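Local coordinates for protein serpin (Taeniopygia guttata, PDB 5HGC) that binds cortisol and, as a member of the serpin family, may also act as an inhibitor of serine-type endopeptidases, at residues R211-F216 with L264-M269; N270-K275 with T348-H353. All blocks are in the same frame, centred on the assembly; numbering follows the deposited sequence.

Interaction 1 (R211-F216 with L264-M269); sequences RFDFYF and LFQRFM
Strands 211-216 and 265-269 pair antiparallel under strong twist, their directions 127° apart, with paired backbone hydrogen bonds between Phe212 and Arg267 (Phe212 N to Arg267 O, 3.0 Å) and between Phe214 and Phe265. On the face that carries Phe212 and Phe214, Arg267 runs extended from CG to NE alongside the Phe214 ring. Its CD makes a CH-pi contact over that ring and its guanidinium a cation-pi contact, Arg267 CZ standing 4.4 Å from the Phe214 centroid. Arg267 NH1 comes closest, 3.4 Å from Phe214 CZ. The same ring turns its edge to the face of Phe265 in an offset edge-to-face pair, planes at 76°, so that Phe214 is covered on a face and held at its rim. Met269, bent at chi3 (80°), serves both buried phenylalanines: CG lies in the plane of the Phe212 ring, 3.5 Å from Phe212 CD2, while CE ends 3.7 Å from Phe214 CB. In serpin terms these are the first strand of sheet B and the start of the second strand of sheet C, the latter entered directly from helix 254-263 of the steroid site. Leu264, at that junction, has its side chain about 5 Å from the bound cortisol and packs CB against CB of Asp213. Phe268 apart, the other face is polar. Asp213 OD2 forms a salt bridge with Arg226 of the steroid pocket, whereas OD1 receives a weak hydrogen bond from Gln266 NE2 (3.2 Å). Gln266 OE1 sits over a face of the Arg211 guanidinium, and Arg211 NE donates to a water that bonds weakly back to Gln266 O.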
loop_
_atom_site.group_PDB
_atom_site.type_symbol
_atom_site.label_atom_id
_atom_site.label_comp_id
_atom_site.label_asym_id
_atom_site.label_seq_id
_atom_site.Cartn_x
_atom_site.Cartn_y
_atom_site.Cartn_z
ATOM N N ARG A 211 -25.646 -6.896 -8.014
ATOM C CA ARG A 211 -25.703 -5.518 -7.527
ATOM C C ARG A 211 -24.367 -5.092 -6.878
ATOM O O ARG A 211 -23.941 -5.702 -5.900
ATOM C CB ARG A 211 -26.862 -5.331 -6.540
ATOM C CG ARG A 211 -28.236 -5.498 -7.162
ATOM C CD ARG A 211 -29.359 -5.635 -6.149
ATOM N NE ARG A 211 -29.530 -4.365 -5.482
ATOM C CZ ARG A 211 -29.423 -4.177 -4.162
ATOM N NH1 ARG A 211 -29.188 -5.219 -3.347
ATOM N NH2 ARG A 211 -29.587 -2.941 -3.651
ATOM N N PHE A 212 -23.714 -4.061 -7.422
ATOM C CA PHE A 212 -22.478 -3.558 -6.866
ATOM C C PHE A 212 -22.530 -2.061 -6.625
ATOM O O PHE A 212 -23.210 -1.326 -7.368
ATOM C CB PHE A 212 -21.352 -3.873 -7.821
ATOM C CG PHE A 212 -21.290 -5.311 -8.210
ATOM C CD1 PHE A 212 -20.940 -6.297 -7.276
ATOM C CD2 PHE A 212 -21.576 -5.695 -9.508
ATOM C CE1 PHE A 212 -20.899 -7.645 -7.653
ATOM C CE2 PHE A 212 -21.504 -7.034 -9.904
ATOM C CZ PHE A 212 -21.188 -8.019 -8.974
ATOM N N ASP A 213 -21.772 -1.594 -5.630
ATOM C CA ASP A 213 -21.628 -0.191 -5.377
ATOM C C ASP A 213 -21.043 0.420 -6.614
ATOM O O ASP A 213 -20.104 -0.124 -7.220
ATOM C CB ASP A 213 -20.788 0.057 -4.127
ATOM C CG ASP A 213 -21.565 -0.281 -2.822
ATOM O OD1 ASP A 213 -22.719 -0.790 -2.885
ATOM O OD2 ASP A 213 -21.039 -0.059 -1.710
ATOM N N PHE A 214 -21.666 1.513 -7.032
ATOM C CA PHE A 214 -21.342 2.161 -8.288
ATOM C C PHE A 214 -21.465 3.665 -8.149
ATOM O O PHE A 214 -22.315 4.156 -7.389
ATOM C CB PHE A 214 -22.287 1.660 -9.365
ATOM C CG PHE A 214 -22.125 2.362 -10.666
ATOM C CD1 PHE A 214 -22.844 3.573 -10.943
ATOM C CD2 PHE A 214 -21.254 1.852 -11.632
ATOM C CE1 PHE A 214 -22.641 4.267 -12.140
ATOM C CE2 PHE A 214 -21.073 2.528 -12.856
ATOM C CZ PHE A 214 -21.749 3.723 -13.112
ATOM N N TYR A 215 -20.624 4.398 -8.880
ATOM C CA TYR A 215 -20.763 5.842 -9.004
ATOM C C TYR A 215 -20.010 6.294 -10.208
ATOM O O TYR A 215 -18.930 5.774 -10.453
ATOM C CB TYR A 215 -20.197 6.553 -7.780
ATOM C CG TYR A 215 -20.255 8.067 -7.881
ATOM C CD1 TYR A 215 -21.487 8.751 -7.885
ATOM C CD2 TYR A 215 -19.075 8.823 -7.995
ATOM C CE1 TYR A 215 -21.536 10.130 -7.998
ATOM C CE2 TYR A 215 -19.136 10.192 -8.109
ATOM C CZ TYR A 215 -20.368 10.830 -8.102
ATOM O OH TYR A 215 -20.411 12.191 -8.208
ATOM N N PHE A 216 -20.573 7.245 -10.966
ATOM C CA PHE A 216 -19.878 7.885 -12.082
ATOM C C PHE A 216 -19.607 9.310 -11.659
ATOM O O PHE A 216 -20.567 9.949 -11.286
ATOM C CB PHE A 216 -20.772 7.839 -13.356
ATOM C CG PHE A 216 -20.096 8.400 -14.611
ATOM C CD1 PHE A 216 -19.178 7.615 -15.369
ATOM C CD2 PHE A 216 -20.335 9.734 -15.040
ATOM C CE1 PHE A 216 -18.514 8.137 -16.521
ATOM C CE2 PHE A 216 -19.681 10.239 -16.178
ATOM C CZ PHE A 216 -18.772 9.442 -16.916
ATOM N N LEU A 264 -21.836 6.285 -3.627
ATOM C CA LEU A 264 -22.022 4.923 -4.187
ATOM C C LEU A 264 -23.423 4.445 -3.905
ATOM O O LEU A 264 -23.964 4.748 -2.822
ATOM C CB LEU A 264 -21.055 3.911 -3.569
ATOM C CG LEU A 264 -19.605 4.166 -3.901
ATOM C CD1 LEU A 264 -18.838 3.382 -2.857
ATOM C CD2 LEU A 264 -19.250 3.769 -5.330
ATOM N N PHE A 265 -24.001 3.710 -4.847
ATOM C CA PHE A 265 -25.337 3.088 -4.680
ATOM C C PHE A 265 -25.242 1.778 -5.373
ATOM O O PHE A 265 -24.544 1.671 -6.391
ATOM C CB PHE A 265 -26.459 3.937 -5.297
ATOM C CG PHE A 265 -26.256 4.290 -6.785
ATOM C CD1 PHE A 265 -25.411 5.402 -7.188
ATOM C CD2 PHE A 265 -26.941 3.558 -7.816
ATOM C CE1 PHE A 265 -25.247 5.739 -8.561
ATOM C CE2 PHE A 265 -26.768 3.896 -9.180
ATOM C CZ PHE A 265 -25.922 4.978 -9.551
ATOM N N GLN A 266 -25.912 0.771 -4.817
ATOM C CA GLN A 266 -25.992 -0.566 -5.435
ATOM C C GLN A 266 -26.747 -0.477 -6.756
ATOM O O GLN A 266 -27.824 0.096 -6.799
ATOM C CB GLN A 266 -26.675 -1.551 -4.496
ATOM C CG GLN A 266 -25.933 -1.763 -3.185
ATOM C CD GLN A 266 -25.523 -3.190 -2.940
ATOM O OE1 GLN A 266 -26.296 -3.951 -2.367
ATOM N NE2 GLN A 266 -24.292 -3.561 -3.343
ATOM N N ARG A 267 -26.123 -0.980 -7.827
ATOM C CA ARG A 267 -26.662 -1.012 -9.171
ATOM C C ARG A 267 -26.472 -2.426 -9.711
ATOM O O ARG A 267 -25.387 -3.003 -9.635
ATOM C CB ARG A 267 -25.881 -0.028 -10.024
ATOM C CG ARG A 267 -26.556 0.464 -11.296
ATOM C CD ARG A 267 -25.602 1.359 -12.046
ATOM N NE ARG A 267 -26.180 1.985 -13.247
ATOM C CZ ARG A 267 -25.505 2.247 -14.385
ATOM N NH1 ARG A 267 -24.212 1.911 -14.540
ATOM N NH2 ARG A 267 -26.139 2.818 -15.400
ATOM N N PHE A 268 -27.536 -3.024 -10.229
ATOM C CA PHE A 268 -27.396 -4.321 -10.891
ATOM C C PHE A 268 -26.698 -4.152 -12.269
ATOM O O PHE A 268 -27.000 -3.216 -13.045
ATOM C CB PHE A 268 -28.754 -4.953 -11.024
ATOM C CG PHE A 268 -28.723 -6.354 -11.522
ATOM C CD1 PHE A 268 -28.638 -7.423 -10.612
ATOM C CD2 PHE A 268 -28.791 -6.618 -12.890
ATOM C CE1 PHE A 268 -28.630 -8.756 -11.076
ATOM C CE2 PHE A 268 -28.771 -7.911 -13.368
ATOM C CZ PHE A 268 -28.685 -8.997 -12.468
ATOM N N MET A 269 -25.723 -5.023 -12.543
ATOM C CA MET A 269 -24.824 -4.866 -13.699
ATOM C C MET A 269 -24.081 -6.118 -14.082
ATOM O O MET A 269 -23.964 -7.084 -13.284
ATOM C CB MET A 269 -23.799 -3.750 -13.466
ATOM C CG MET A 269 -22.806 -4.030 -12.358
ATOM S SD MET A 269 -21.600 -2.717 -12.056
ATOM C CE MET A 269 -22.590 -1.591 -11.090
HETATM O O HOH W 1 -30.011 -2.244 -6.652
#

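Interaction 2 (N270-K275 with T348-H353); sequences NLYFPK and TIEFSH
Strands 270-274 and 348-350 run parallel, stitched by Ile349 N to Asn270 O (2.7 Å), Tyr272 N to Ile349 O, and a nearly straight bond from Phe351 N to Tyr272 O (2.9 Å). Phe351, centre of an inverse gamma turn, carries the apolar contact. Its CB lies near both Tyr272 O and Phe273 CD1. Phe351 CG is 3.6 Å from Phe273 CD1, which leads the Phe273 edge onto the Phe351 face, planes at 77°. Phe351 CD1 comes beside Tyr272 O, in the ring plane, and Phe351 CE1 touches Leu271 CD1 at 3.9 Å. Leu237, Leu239 and Phe355 of the chain also pack on this ring. An alanine here would probably loosen the junction, since the edge-to-face partner of Phe273 and the contact with Leu271 would go. On the face opposite Leu271 and Ile349, Tyr272 CB rests on Glu350 CG and Tyr272 CE2 on Thr348 CG2; Arg191 makes a salt bridge with Glu350 and a cation-pi contact with the Tyr272 ring. The pairing is that of the first two strands of serpin sheet C, where the chain returns from the reactive-centre loop.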
loop_
_atom_site.group_PDB
_atom_site.type_symbol
_atom_site.label_atom_id
_atom_site.label_comp_id
_atom_site.label_asym_id
_atom_site.label_seq_id
_atom_site.Cartn_x
_atom_site.Cartn_y
_atom_site.Cartn_z
ATOM N N ASN A 270 -23.537 -6.061 -15.286
ATOM C CA ASN A 270 -22.587 -7.031 -15.751
ATOM C C ASN A 270 -21.224 -6.455 -15.513
ATOM O O ASN A 270 -20.941 -5.310 -15.966
ATOM C CB ASN A 270 -22.805 -7.252 -17.226
ATOM C CG ASN A 270 -24.141 -7.897 -17.470
ATOM O OD1 ASN A 270 -24.414 -8.973 -16.930
ATOM N ND2 ASN A 270 -25.021 -7.199 -18.173
ATOM N N LEU A 271 -20.414 -7.216 -14.767
ATOM C CA LEU A 271 -19.095 -6.754 -14.322
ATOM C C LEU A 271 -18.049 -7.680 -14.883
ATOM O O LEU A 271 -18.139 -8.920 -14.717
ATOM C CB LEU A 271 -18.977 -6.627 -12.797
ATOM C CG LEU A 271 -17.679 -5.978 -12.284
ATOM C CD1 LEU A 271 -17.410 -4.547 -12.766
ATOM C CD2 LEU A 271 -17.671 -6.056 -10.751
ATOM N N TYR A 272 -17.102 -7.053 -15.577
ATOM C CA TYR A 272 -15.978 -7.716 -16.137
ATOM C C TYR A 272 -14.742 -7.111 -15.506
ATOM O O TYR A 272 -14.522 -5.888 -15.548
ATOM C CB TYR A 272 -15.945 -7.551 -17.654
ATOM C CG TYR A 272 -16.995 -8.347 -18.374
ATOM C CD1 TYR A 272 -16.751 -9.669 -18.772
ATOM C CD2 TYR A 272 -18.233 -7.778 -18.677
ATOM C CE1 TYR A 272 -17.718 -10.408 -19.435
ATOM C CE2 TYR A 272 -19.199 -8.502 -19.339
ATOM C CZ TYR A 272 -18.937 -9.813 -19.715
ATOM O OH TYR A 272 -19.922 -10.532 -20.335
ATOM N N PHE A 273 -13.934 -7.974 -14.909
ATOM C CA PHE A 273 -12.766 -7.516 -14.159
ATOM C C PHE A 273 -11.634 -8.498 -14.299
ATOM O O PHE A 273 -11.867 -9.669 -14.165
ATOM C CB PHE A 273 -13.092 -7.274 -12.688
ATOM C CG PHE A 273 -12.014 -6.535 -11.975
ATOM C CD1 PHE A 273 -11.774 -5.202 -12.260
ATOM C CD2 PHE A 273 -11.189 -7.190 -11.066
ATOM C CE1 PHE A 273 -10.763 -4.498 -11.633
ATOM C CE2 PHE A 273 -10.146 -6.503 -10.423
ATOM C CZ PHE A 273 -9.934 -5.146 -10.707
ATOM N N PRO A 274 -10.411 -8.037 -14.597
ATOM C CA PRO A 274 -9.364 -9.047 -14.874
ATOM C C PRO A 274 -8.906 -9.895 -13.631
ATOM O O PRO A 274 -8.841 -9.368 -12.525
ATOM C CB PRO A 274 -8.211 -8.205 -15.405
ATOM C CG PRO A 274 -8.422 -6.848 -14.862
ATOM C CD PRO A 274 -9.908 -6.663 -14.779
ATOM N N LYS A 275 -8.698 -11.202 -13.822
ATOM C CA LYS A 275 -7.893 -12.018 -12.935
ATOM C C LYS A 275 -6.442 -11.685 -13.230
ATOM O O LYS A 275 -5.981 -11.901 -14.333
ATOM C CB LYS A 275 -8.139 -13.502 -13.182
ATOM C CG LYS A 275 -7.188 -14.426 -12.424
ATOM C CD LYS A 275 -7.437 -15.907 -12.690
ATOM C CE LYS A 275 -6.143 -16.712 -12.584
ATOM N NZ LYS A 275 -6.447 -18.161 -12.666
ATOM N N THR A 348 -23.305 -2.808 -18.433
ATOM C CA THR A 348 -22.120 -3.644 -18.419
ATOM C C THR A 348 -20.946 -2.714 -18.150
ATOM O O THR A 348 -20.826 -1.699 -18.831
ATOM C CB THR A 348 -21.932 -4.314 -19.789
ATOM O OG1 THR A 348 -23.057 -5.132 -20.048
ATOM C CG2 THR A 348 -20.702 -5.201 -19.845
ATOM N N ILE A 349 -20.114 -3.035 -17.157
ATOM C CA ILE A 349 -18.842 -2.315 -16.914
ATOM C C ILE A 349 -17.704 -3.309 -17.111
ATOM O O ILE A 349 -17.699 -4.396 -16.521
ATOM C CB ILE A 349 -18.715 -1.734 -15.484
ATOM C CG1 ILE A 349 -19.948 -0.878 -15.092
ATOM C CG2 ILE A 349 -17.401 -0.957 -15.290
ATOM C CD1 ILE A 349 -20.251 0.312 -15.988
ATOM N N GLU A 350 -16.754 -2.939 -17.963
ATOM C CA GLU A 350 -15.663 -3.835 -18.296
ATOM C C GLU A 350 -14.302 -3.170 -18.064
ATOM O O GLU A 350 -13.968 -2.197 -18.710
ATOM C CB GLU A 350 -15.813 -4.344 -19.724
ATOM C CG GLU A 350 -14.605 -5.152 -20.152
ATOM C CD GLU A 350 -14.798 -5.933 -21.428
ATOM O OE1 GLU A 350 -15.549 -5.450 -22.321
ATOM O OE2 GLU A 350 -14.177 -7.024 -21.501
ATOM N N PHE A 351 -13.527 -3.667 -17.111
ATOM C CA PHE A 351 -12.232 -3.040 -16.836
ATOM C C PHE A 351 -11.250 -3.608 -17.840
ATOM O O PHE A 351 -10.613 -4.637 -17.616
ATOM C CB PHE A 351 -11.828 -3.315 -15.391
ATOM C CG PHE A 351 -12.530 -2.428 -14.409
ATOM C CD1 PHE A 351 -13.875 -2.693 -14.030
ATOM C CD2 PHE A 351 -11.877 -1.304 -13.885
ATOM C CE1 PHE A 351 -14.554 -1.852 -13.147
ATOM C CE2 PHE A 351 -12.550 -0.478 -12.993
ATOM C CZ PHE A 351 -13.892 -0.726 -12.627
ATOM N N SER A 352 -11.189 -2.990 -18.997
ATOM C CA SER A 352 -10.427 -3.589 -20.062
ATOM C C SER A 352 -9.496 -2.544 -20.638
ATOM O O SER A 352 -8.923 -2.719 -21.689
ATOM C CB SER A 352 -11.356 -4.183 -21.118
ATOM O OG SER A 352 -12.042 -3.130 -21.757
ATOM N N HIS A 353 -9.395 -1.431 -19.963
ATOM C CA HIS A 353 -8.345 -0.504 -20.259
ATOM C C HIS A 353 -7.751 -0.004 -18.886
ATOM O O HIS A 353 -8.225 -0.444 -17.821
ATOM C CB HIS A 353 -8.838 0.546 -21.256
ATOM C CG HIS A 353 -9.924 1.417 -20.739
ATOM N ND1 HIS A 353 -11.257 1.102 -20.889
ATOM C CD2 HIS A 353 -9.882 2.591 -20.055
ATOM C CE1 HIS A 353 -11.996 2.048 -20.329
ATOM N NE2 HIS A 353 -11.188 2.967 -19.816
#

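How the interactions relate
Strand 265-283 is common to both contacts, pairing antiparallel with 211-216 in interaction 1 and, further along, parallel with 348-350 in interaction 2. The two meet through apolar side chains: Phe212 packs on Leu271, while Met269 and Phe214 pack on Ile349, making one continuous layer of buried and partly buried groups. Interaction 1 buries more surface, 800 Å² against 429 Å², yet each is only partly buried. Its chemistry mixes cation-pi and Met-aromatic contacts with a polar face beside the steroid pocket. Interaction 2 instead sends Phe273 and Phe351 into the core against strand 233-240, leaving its charged partner, Arg191, on the opposite face with Tyr272 and Glu350.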